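Local structure of phosphoserine aminotransferase (Bacillus alcalophilus, 1W23) at residues L27-N30 with S35-E38; L39-Q44 with Y236-T241; I69-G74 with F242-L247. The protein catalyses the reversible, pyridoxal-phosphate-dependent transamination between 3-phosphohydroxypyruvate and phosphoserine in serine biosynthesis, and acts likewise on phosphohydroxythreonine. All coordinates share one frame; numbering follows the deposited sequence.

Interaction 1. Residues L27-N30 with S35-E38; sequences LNFN and SVME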
loop_
_atom_site.group_PDB
_atom_site.type_symbol
_atom_site.label_atom_id
_atom_site.label_comp_id
_atom_site.label_asym_id
_atom_site.label_seq_id
_atom_site.Cartn_x
_atom_site.Cartn_y
_atom_site.Cartn_z
ATOM N N LEU A 27 6.273 6.674 18.596
ATOM C CA LEU A 27 5.803 5.744 19.602
ATOM C C LEU A 27 4.561 6.218 20.332
ATOM O O LEU A 27 3.854 5.399 20.956
ATOM C CB LEU A 27 6.910 5.516 20.663
ATOM C CG LEU A 27 8.295 5.236 20.137
ATOM C CD1 LEU A 27 9.309 4.998 21.288
ATOM C CD2 LEU A 27 8.281 4.071 19.189
ATOM N N ASN A 28 4.285 7.521 20.322
ATOM C CA ASN A 28 3.189 8.131 21.077
ATOM C C ASN A 28 2.559 9.225 20.242
ATOM O O ASN A 28 3.034 10.396 20.329
ATOM C CB ASN A 28 3.715 8.633 22.409
ATOM C CG ASN A 28 2.670 9.422 23.193
ATOM O OD1 ASN A 28 1.466 9.306 22.937
ATOM N ND2 ASN A 28 3.138 10.278 24.096
ATOM N N PHE A 29 1.601 8.883 19.427
ATOM C CA PHE A 29 0.925 9.811 18.542
ATOM C C PHE A 29 -0.284 10.439 19.213
ATOM O O PHE A 29 -1.143 9.716 19.739
ATOM C CB PHE A 29 0.472 9.077 17.266
ATOM C CG PHE A 29 -0.233 10.012 16.334
ATOM C CD1 PHE A 29 0.477 11.074 15.732
ATOM C CD2 PHE A 29 -1.580 9.873 16.043
ATOM C CE1 PHE A 29 -0.178 11.958 14.911
ATOM C CE2 PHE A 29 -2.171 10.776 15.164
ATOM C CZ PHE A 29 -1.473 11.805 14.612
ATOM N N ASN A 30 -0.386 11.760 19.217
ATOM C CA ASN A 30 -1.562 12.478 19.718
ATOM C C ASN A 30 -1.946 12.055 21.123
ATOM O O ASN A 30 -3.094 11.913 21.443
ATOM C CB ASN A 30 -2.749 12.299 18.790
ATOM C CG ASN A 30 -3.920 13.231 18.982
ATOM O OD1 ASN A 30 -5.127 12.856 18.837
ATOM N ND2 ASN A 30 -3.596 14.447 19.337
ATOM N N SER A 35 1.741 4.259 18.434
ATOM C CA SER A 35 2.134 4.812 17.131
ATOM C C SER A 35 0.928 5.043 16.253
ATOM O O SER A 35 -0.073 4.301 16.372
ATOM C CB SER A 35 3.040 3.789 16.433
ATOM O OG SER A 35 3.504 4.284 15.183
ATOM N N VAL A 36 1.024 5.980 15.314
ATOM C CA VAL A 36 -0.042 6.080 14.294
ATOM C C VAL A 36 -0.196 4.710 13.624
ATOM O O VAL A 36 -1.320 4.398 13.220
ATOM C CB VAL A 36 0.225 7.315 13.371
ATOM C CG1 VAL A 36 1.382 6.995 12.518
ATOM C CG2 VAL A 36 -1.018 7.669 12.605
ATOM N N MET A 37 0.866 3.899 13.473
ATOM C CA MET A 37 0.886 2.536 12.863
ATOM C C MET A 37 0.105 1.532 13.653
ATOM O O MET A 37 -0.130 0.435 13.133
ATOM C CB MET A 37 2.353 2.041 12.684
ATOM C CG MET A 37 3.061 2.516 11.472
ATOM S SD MET A 37 4.642 1.769 11.600
ATOM C CE MET A 37 5.506 3.136 12.224
ATOM N N GLU A 38 -0.230 1.817 14.909
ATOM C CA GLU A 38 -0.866 0.872 15.821
ATOM C C GLU A 38 -2.325 1.221 16.089
ATOM O O GLU A 38 -2.985 0.515 16.878
ATOM C CB GLU A 38 -0.106 0.863 17.146
ATOM C CG GLU A 38 1.310 0.289 17.052
ATOM C CD GLU A 38 2.013 0.393 18.386
ATOM O OE1 GLU A 38 2.215 1.529 18.875
ATOM O OE2 GLU A 38 2.304 -0.690 18.988
HETATM O O HOH W 1 4.106 2.657 20.603
#

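Interaction 2. Residues L39-Q44 with Y236-T241; sequences LSHRSQ and YNTPPT. With PLP (pyridoxal-5'-phosphate), chain R.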
loop_
_atom_site.group_PDB
_atom_site.type_symbol
_atom_site.label_atom_id
_atom_site.label_comp_id
_atom_site.label_asym_id
_atom_site.label_seq_id
_atom_site.Cartn_x
_atom_site.Cartn_y
_atom_site.Cartn_z
ATOM N N LEU A 39 -2.815 2.307 15.500
ATOM C CA LEU A 39 -4.190 2.773 15.723
ATOM C C LEU A 39 -5.167 2.148 14.763
ATOM O O LEU A 39 -4.848 1.790 13.617
ATOM C CB LEU A 39 -4.256 4.282 15.455
ATOM C CG LEU A 39 -3.433 5.178 16.314
ATOM C CD1 LEU A 39 -3.547 6.608 15.785
ATOM C CD2 LEU A 39 -3.868 5.138 17.791
ATOM N N SER A 40 -6.423 2.071 15.208
ATOM C CA SER A 40 -7.493 1.798 14.287
ATOM C C SER A 40 -7.674 2.922 13.279
ATOM O O SER A 40 -7.576 4.100 13.641
ATOM C CB SER A 40 -8.833 1.680 15.073
ATOM O OG SER A 40 -9.907 1.461 14.181
ATOM N N HIS A 41 -8.007 2.595 12.040
ATOM C CA HIS A 41 -8.375 3.612 11.056
ATOM C C HIS A 41 -9.733 4.236 11.352
ATOM O O HIS A 41 -10.082 5.225 10.685
ATOM C CB HIS A 41 -8.310 3.004 9.636
ATOM C CG HIS A 41 -9.150 1.806 9.410
ATOM N ND1 HIS A 41 -8.840 0.637 10.126
ATOM C CD2 HIS A 41 -10.214 1.575 8.593
ATOM C CE1 HIS A 41 -9.716 -0.266 9.773
ATOM N NE2 HIS A 41 -10.550 0.279 8.812
ATOM N N ARG A 42 -10.447 3.736 12.352
ATOM C CA ARG A 42 -11.685 4.346 12.805
ATOM C C ARG A 42 -11.520 5.073 14.129
ATOM O O ARG A 42 -12.520 5.497 14.737
ATOM C CB ARG A 42 -12.733 3.251 12.965
ATOM C CG ARG A 42 -13.051 2.633 11.651
ATOM C CD ARG A 42 -13.600 3.611 10.619
ATOM N NE ARG A 42 -14.011 2.732 9.505
ATOM C CZ ARG A 42 -14.662 3.202 8.458
ATOM N NH1 ARG A 42 -14.956 4.501 8.436
ATOM N NH2 ARG A 42 -14.962 2.314 7.515
ATOM N N SER A 43 -10.288 5.218 14.604
ATOM C CA SER A 43 -10.028 6.060 15.749
ATOM C C SER A 43 -10.172 7.555 15.431
ATOM O O SER A 43 -9.923 7.970 14.310
ATOM C CB SER A 43 -8.601 5.825 16.313
ATOM O OG SER A 43 -7.596 6.259 15.436
ATOM N N GLN A 44 -10.543 8.330 16.415
ATOM C CA GLN A 44 -10.554 9.791 16.224
ATOM C C GLN A 44 -9.174 10.276 15.765
ATOM O O GLN A 44 -9.115 11.155 14.905
ATOM C CB GLN A 44 -10.921 10.517 17.531
ATOM C CG GLN A 44 -11.012 12.001 17.333
ATOM C CD GLN A 44 -12.060 12.574 18.274
ATOM O OE1 GLN A 44 -13.021 11.900 18.667
ATOM N NE2 GLN A 44 -11.760 13.841 18.576
ATOM N N TYR A 236 -12.961 1.788 2.726
ATOM C CA TYR A 236 -13.681 0.556 2.455
ATOM C C TYR A 236 -12.990 -0.625 3.137
ATOM O O TYR A 236 -13.620 -1.461 3.784
ATOM C CB TYR A 236 -13.801 0.310 0.936
ATOM C CG TYR A 236 -14.424 -1.056 0.713
ATOM C CD1 TYR A 236 -15.821 -1.255 0.910
ATOM C CD2 TYR A 236 -13.679 -2.142 0.328
ATOM C CE1 TYR A 236 -16.356 -2.510 0.697
ATOM C CE2 TYR A 236 -14.227 -3.423 0.148
ATOM C CZ TYR A 236 -15.568 -3.596 0.336
ATOM O OH TYR A 236 -16.188 -4.807 0.169
ATOM N N ASN A 237 -11.690 -0.719 2.951
ATOM C CA ASN A 237 -10.856 -1.680 3.661
ATOM C C ASN A 237 -9.772 -0.904 4.393
ATOM O O ASN A 237 -9.775 0.332 4.453
ATOM C CB ASN A 237 -10.303 -2.803 2.767
ATOM C CG ASN A 237 -9.213 -2.365 1.815
ATOM O OD1 ASN A 237 -9.224 -1.234 1.340
ATOM N ND2 ASN A 237 -8.288 -3.277 1.519
ATOM N N THR A 238 -8.808 -1.613 4.972
ATOM C CA THR A 238 -7.835 -0.935 5.838
ATOM C C THR A 238 -6.920 -0.081 5.002
ATOM O O THR A 238 -6.230 -0.610 4.125
ATOM C CB THR A 238 -7.032 -1.953 6.634
ATOM O OG1 THR A 238 -7.890 -2.893 7.286
ATOM C CG2 THR A 238 -6.220 -1.221 7.700
ATOM N N PRO A 239 -6.826 1.229 5.234
ATOM C CA PRO A 239 -5.946 2.084 4.407
ATOM C C PRO A 239 -4.489 1.938 4.832
ATOM O O PRO A 239 -4.210 1.427 5.914
ATOM C CB PRO A 239 -6.471 3.470 4.679
ATOM C CG PRO A 239 -7.037 3.391 6.073
ATOM C CD PRO A 239 -7.582 2.008 6.225
ATOM N N PRO A 240 -3.591 2.443 4.011
ATOM C CA PRO A 240 -2.151 2.519 4.342
ATOM C C PRO A 240 -1.945 3.716 5.293
ATOM O O PRO A 240 -1.610 4.824 4.875
ATOM C CB PRO A 240 -1.493 2.673 2.980
ATOM C CG PRO A 240 -2.505 3.445 2.175
ATOM C CD PRO A 240 -3.838 2.906 2.629
ATOM N N THR A 241 -2.196 3.486 6.578
ATOM C CA THR A 241 -2.348 4.600 7.519
ATOM C C THR A 241 -1.047 5.384 7.701
ATOM O O THR A 241 -1.087 6.609 7.744
ATOM C CB THR A 241 -2.852 4.105 8.890
ATOM O OG1 THR A 241 -1.989 3.058 9.343
ATOM C CG2 THR A 241 -4.279 3.611 8.847
HETATM N N1 PLP R . -9.677 -11.166 6.148
HETATM C C2 PLP R . -9.562 -11.265 7.520
HETATM C C2A PLP R . -9.608 -12.655 8.096
HETATM C C3 PLP R . -9.423 -10.102 8.282
HETATM O O3 PLP R . -9.294 -10.215 9.578
HETATM C C4 PLP R . -9.325 -8.871 7.613
HETATM C C4A PLP R . -9.069 -7.560 8.406
HETATM C C5 PLP R . -9.494 -8.806 6.234
HETATM C C6 PLP R . -9.658 -9.964 5.507
HETATM C C5A PLP R . -9.587 -7.483 5.393
HETATM O O4P PLP R . -8.157 -6.990 5.300
HETATM P P PLP R . -7.906 -5.590 4.517
HETATM O O1P PLP R . -8.616 -4.524 5.305
HETATM O O2P PLP R . -8.491 -5.750 3.147
HETATM O O3P PLP R . -6.416 -5.496 4.532
HETATM O O HOH W 2 -2.735 2.486 11.884
HETATM O O HOH W 3 -12.674 -0.711 7.036
#

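Interaction 3. Residues I69-G74 with F242-L247; sequences ILFLQG and FSIYML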
loop_
_atom_site.group_PDB
_atom_site.type_symbol
_atom_site.label_atom_id
_atom_site.label_comp_id
_atom_site.label_asym_id
_atom_site.label_seq_id
_atom_site.Cartn_x
_atom_site.Cartn_y
_atom_site.Cartn_z
ATOM N N ILE A 69 -11.224 13.468 -3.114
ATOM C CA ILE A 69 -9.853 13.012 -3.000
ATOM C C ILE A 69 -9.867 11.582 -2.472
ATOM O O ILE A 69 -10.386 11.384 -1.364
ATOM C CB ILE A 69 -9.071 13.950 -2.077
ATOM C CG1 ILE A 69 -9.062 15.389 -2.634
ATOM C CG2 ILE A 69 -7.648 13.451 -1.847
ATOM C CD1 ILE A 69 -8.756 16.418 -1.556
ATOM N N LEU A 70 -9.336 10.654 -3.215
ATOM C CA LEU A 70 -9.209 9.257 -2.820
ATOM C C LEU A 70 -7.765 8.953 -2.472
ATOM O O LEU A 70 -6.839 9.461 -3.123
ATOM C CB LEU A 70 -9.665 8.315 -3.918
ATOM C CG LEU A 70 -11.032 8.583 -4.516
ATOM C CD1 LEU A 70 -11.316 7.568 -5.631
ATOM C CD2 LEU A 70 -12.144 8.501 -3.496
ATOM N N PHE A 71 -7.584 8.075 -1.481
ATOM C CA PHE A 71 -6.293 7.532 -1.082
ATOM C C PHE A 71 -6.374 6.019 -1.294
ATOM O O PHE A 71 -7.030 5.329 -0.518
ATOM C CB PHE A 71 -5.965 7.836 0.360
ATOM C CG PHE A 71 -5.865 9.308 0.717
ATOM C CD1 PHE A 71 -6.328 9.768 1.913
ATOM C CD2 PHE A 71 -5.288 10.237 -0.163
ATOM C CE1 PHE A 71 -6.242 11.108 2.256
ATOM C CE2 PHE A 71 -5.224 11.572 0.191
ATOM C CZ PHE A 71 -5.664 12.015 1.402
ATOM N N LEU A 72 -5.711 5.519 -2.335
ATOM C CA LEU A 72 -5.803 4.114 -2.750
ATOM C C LEU A 72 -4.451 3.442 -2.653
ATOM O O LEU A 72 -3.394 4.075 -2.806
ATOM C CB LEU A 72 -6.331 4.016 -4.181
ATOM C CG LEU A 72 -7.700 4.665 -4.400
ATOM C CD1 LEU A 72 -8.140 4.404 -5.836
ATOM C CD2 LEU A 72 -8.742 4.162 -3.432
ATOM N N GLN A 73 -4.469 2.145 -2.483
ATOM C CA GLN A 73 -3.276 1.302 -2.622
ATOM C C GLN A 73 -3.102 0.922 -4.074
ATOM O O GLN A 73 -4.052 0.986 -4.877
ATOM C CB GLN A 73 -3.398 0.089 -1.723
ATOM C CG GLN A 73 -3.512 0.395 -0.242
ATOM C CD GLN A 73 -3.518 -0.882 0.590
ATOM O OE1 GLN A 73 -2.520 -1.623 0.576
ATOM N NE2 GLN A 73 -4.611 -1.138 1.313
ATOM N N GLY A 74 -1.883 0.477 -4.414
ATOM C CA GLY A 74 -1.608 -0.174 -5.695
ATOM C C GLY A 74 -0.704 0.552 -6.622
ATOM O O GLY A 74 -0.286 0.037 -7.679
ATOM N N PHE A 242 0.079 4.694 7.784
ATOM C CA PHE A 242 1.353 5.420 7.977
ATOM C C PHE A 242 1.695 6.221 6.719
ATOM O O PHE A 242 2.168 7.378 6.822
ATOM C CB PHE A 242 2.492 4.507 8.390
ATOM C CG PHE A 242 3.720 5.304 8.839
ATOM C CD1 PHE A 242 3.696 5.991 10.041
ATOM C CD2 PHE A 242 4.853 5.359 8.080
ATOM C CE1 PHE A 242 4.785 6.721 10.442
ATOM C CE2 PHE A 242 5.958 6.103 8.492
ATOM C CZ PHE A 242 5.937 6.777 9.709
ATOM N N SER A 243 1.454 5.680 5.546
ATOM C CA SER A 243 1.713 6.443 4.303
ATOM C C SER A 243 0.827 7.679 4.236
ATOM O O SER A 243 1.322 8.755 3.802
ATOM C CB SER A 243 1.534 5.572 3.071
ATOM O OG SER A 243 2.477 4.539 3.027
ATOM N N ILE A 244 -0.435 7.580 4.602
ATOM C CA ILE A 244 -1.325 8.748 4.573
ATOM C C ILE A 244 -0.921 9.758 5.629
ATOM O O ILE A 244 -0.957 10.991 5.384
ATOM C CB ILE A 244 -2.802 8.291 4.678
ATOM C CG1 ILE A 244 -3.203 7.531 3.408
ATOM C CG2 ILE A 244 -3.717 9.468 4.953
ATOM C CD1 ILE A 244 -4.439 6.657 3.531
ATOM N N TYR A 245 -0.500 9.309 6.804
ATOM C CA TYR A 245 0.027 10.215 7.834
ATOM C C TYR A 245 1.257 10.927 7.314
ATOM O O TYR A 245 1.391 12.168 7.488
ATOM C CB TYR A 245 0.346 9.343 9.081
ATOM C CG TYR A 245 1.298 10.012 10.023
ATOM C CD1 TYR A 245 0.882 10.947 10.969
ATOM C CD2 TYR A 245 2.663 9.730 9.992
ATOM C CE1 TYR A 245 1.786 11.547 11.828
ATOM C CE2 TYR A 245 3.553 10.347 10.818
ATOM C CZ TYR A 245 3.096 11.269 11.754
ATOM O OH TYR A 245 4.039 11.875 12.555
ATOM N N MET A 246 2.192 10.230 6.659
ATOM C CA MET A 246 3.381 10.913 6.130
ATOM C C MET A 246 3.001 11.897 5.044
ATOM O O MET A 246 3.600 12.994 4.963
ATOM C CB MET A 246 4.401 9.891 5.625
ATOM C CG MET A 246 5.129 9.166 6.721
ATOM S SD MET A 246 6.102 10.195 7.799
ATOM C CE MET A 246 7.125 11.102 6.688
ATOM N N LEU A 247 2.057 11.557 4.162
ATOM C CA LEU A 247 1.526 12.460 3.175
ATOM C C LEU A 247 0.995 13.737 3.857
ATOM O O LEU A 247 1.314 14.857 3.424
ATOM C CB LEU A 247 0.422 11.751 2.375
ATOM C CG LEU A 247 -0.448 12.622 1.451
ATOM C CD1 LEU A 247 0.252 13.244 0.347
ATOM C CD2 LEU A 247 -1.644 11.772 0.995
#

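Interaction 1. Residues L27-N30 with S35-E38
F29 packs against V36 where the loop between helices 16-24 and 44-61 doubles back on itself, F29 meeting the start of an ST turn that leads into the 3-10 segment 36-38. With CG anti to the backbone N (chi1 180°), the F29 ring lies beside V36, whose CB sits over one face, 4.0 Å from F29 CG and offset toward the rim; the CG2 branch follows the ring border along CD2 and CE2. On the opposite face lies N30 CB. F29 CB rests 3.7 Å from V36 N. Y245 of helix 241-256 meets the same ring at a steep angle.

The polar part is indirect. L27 O faces S35 N at 3.5 Å, but at a poor angle, and the amide is spent instead on E38: S35 N donates to E38 OE1 at 2.8 Å, on the lone pair away from the other carboxylate oxygen. S35 OG accepts from M37 N, which makes the ST turn. E38 OE2 is taken by the backbone N of L14 of the second subunit, so the carboxylate faces both the turn and the dimer interface. One water joins the segments, donating to L27 O and to E38 OE1, 2.8 Å from each.

Interaction 2. Residues L39-Q44 with Y236-T241
The H41 imidazole has CA of T238 over one face and CG of its neighbour R42 over the other, both offset toward the rim; a water lies in the ring plane at the edge, 2.9 Å from H41 NE2. That water also reaches Y236 O weakly. T238 CG2 comes over a face, 4.0 Å from H41 ND1, and P239 CD meets the ring obliquely, 3.6 Å from H41 CG. Chi1 of 57° sets CG between the backbone N and the carbonyl carbon, which turns the ring onto this threonine-proline step. An alanine here is likely to deprive T238 CG2 of its ring neighbour, P239 CD of the ring part of its contact and the water of NE2.

A second water bridges L39 O and T241 OG1. Around H41, S40 to S43 form a type I turn, S40 O accepting from S43 N and OG.

Segment 236-241 also binds the cofactor phosphate: T238 OG1 and T238 N donate to PLP O1P at 2.7 and 2.9 Å, N237 ND2 to PLP O2P at 3.0 Å. A76, S77, T152 and Q195 of the second subunit also hydrogen-bond this PLP, a site shared across the dimer, as in class-V aminotransferases.

Interaction 3. Residues I69-G74 with F242-L247
F71 CG stands anti to the carbonyl carbon, beside the backbone N (chi1 -61°), and I244 CG1 likewise (chi1 -68°); the I244 chain then extends so that its CD1 methyl reaches F71 CB at 3.7 Å. L247, one helical turn later, is set differently. Its CG is anti to the backbone N, chi1 169°, and this carries the CD2 methyl to F71 CE2, also at 3.7 Å.

The two aliphatic residues share out the phenyl group. I244 takes the root and one border of the ring: its CD1 lies against CB and CD1 of F71, and its CG2 branch is 4.0 Å from F71 CE1. L247 uses a single methyl, CD2, against the other border at CD2 and CE2 and against the tip at CZ. Both approach the ring obliquely.

In the fold, the contact sets strand 67-72, an outermost strand of the large sheet within this chain, against helix 241-256, which begins just after the phosphate-binding N237 and T238. Helix 44-61 supplies further neighbours for F71: H50 meets its ring edge-to-face, and A53, Q54 and L57 also touch it. L247 packs in addition on L198, two residues beyond K196 of the cofactor pocket.

The chemistry across the two segments is purely apolar, methyl and methylene carbons against an aromatic ring, all buried. Nothing in it depends on charge or on bond direction; this is consistent with strand and helix being held by shape and the burial of apolar surface, with I244 and L247 meeting the phenyl ring from the same side, at opposite borders.

From the N terminus, interaction 1 comes first, closing a short loop between helices 16-24 and 44-61 with only four residues between its segments. The chain runs directly on from E38 into 39-44, the first half of interaction 2, which waits for 236-241 far along the sequence. Before that partner arrives, strand 67-72 opens interaction 3, and helix 241-256 completes it after interaction 2 has closed, so the two long-range contacts cross. All three meet at that helix and its lead-in: V36 CG1 packs on F242 CD1 at 3.5 Å, and P239 CB on I244 CD1 at 3.9 Å. Loop, cofactor-phosphate segment and sheet edge are thereby tied together beside the dimer interface.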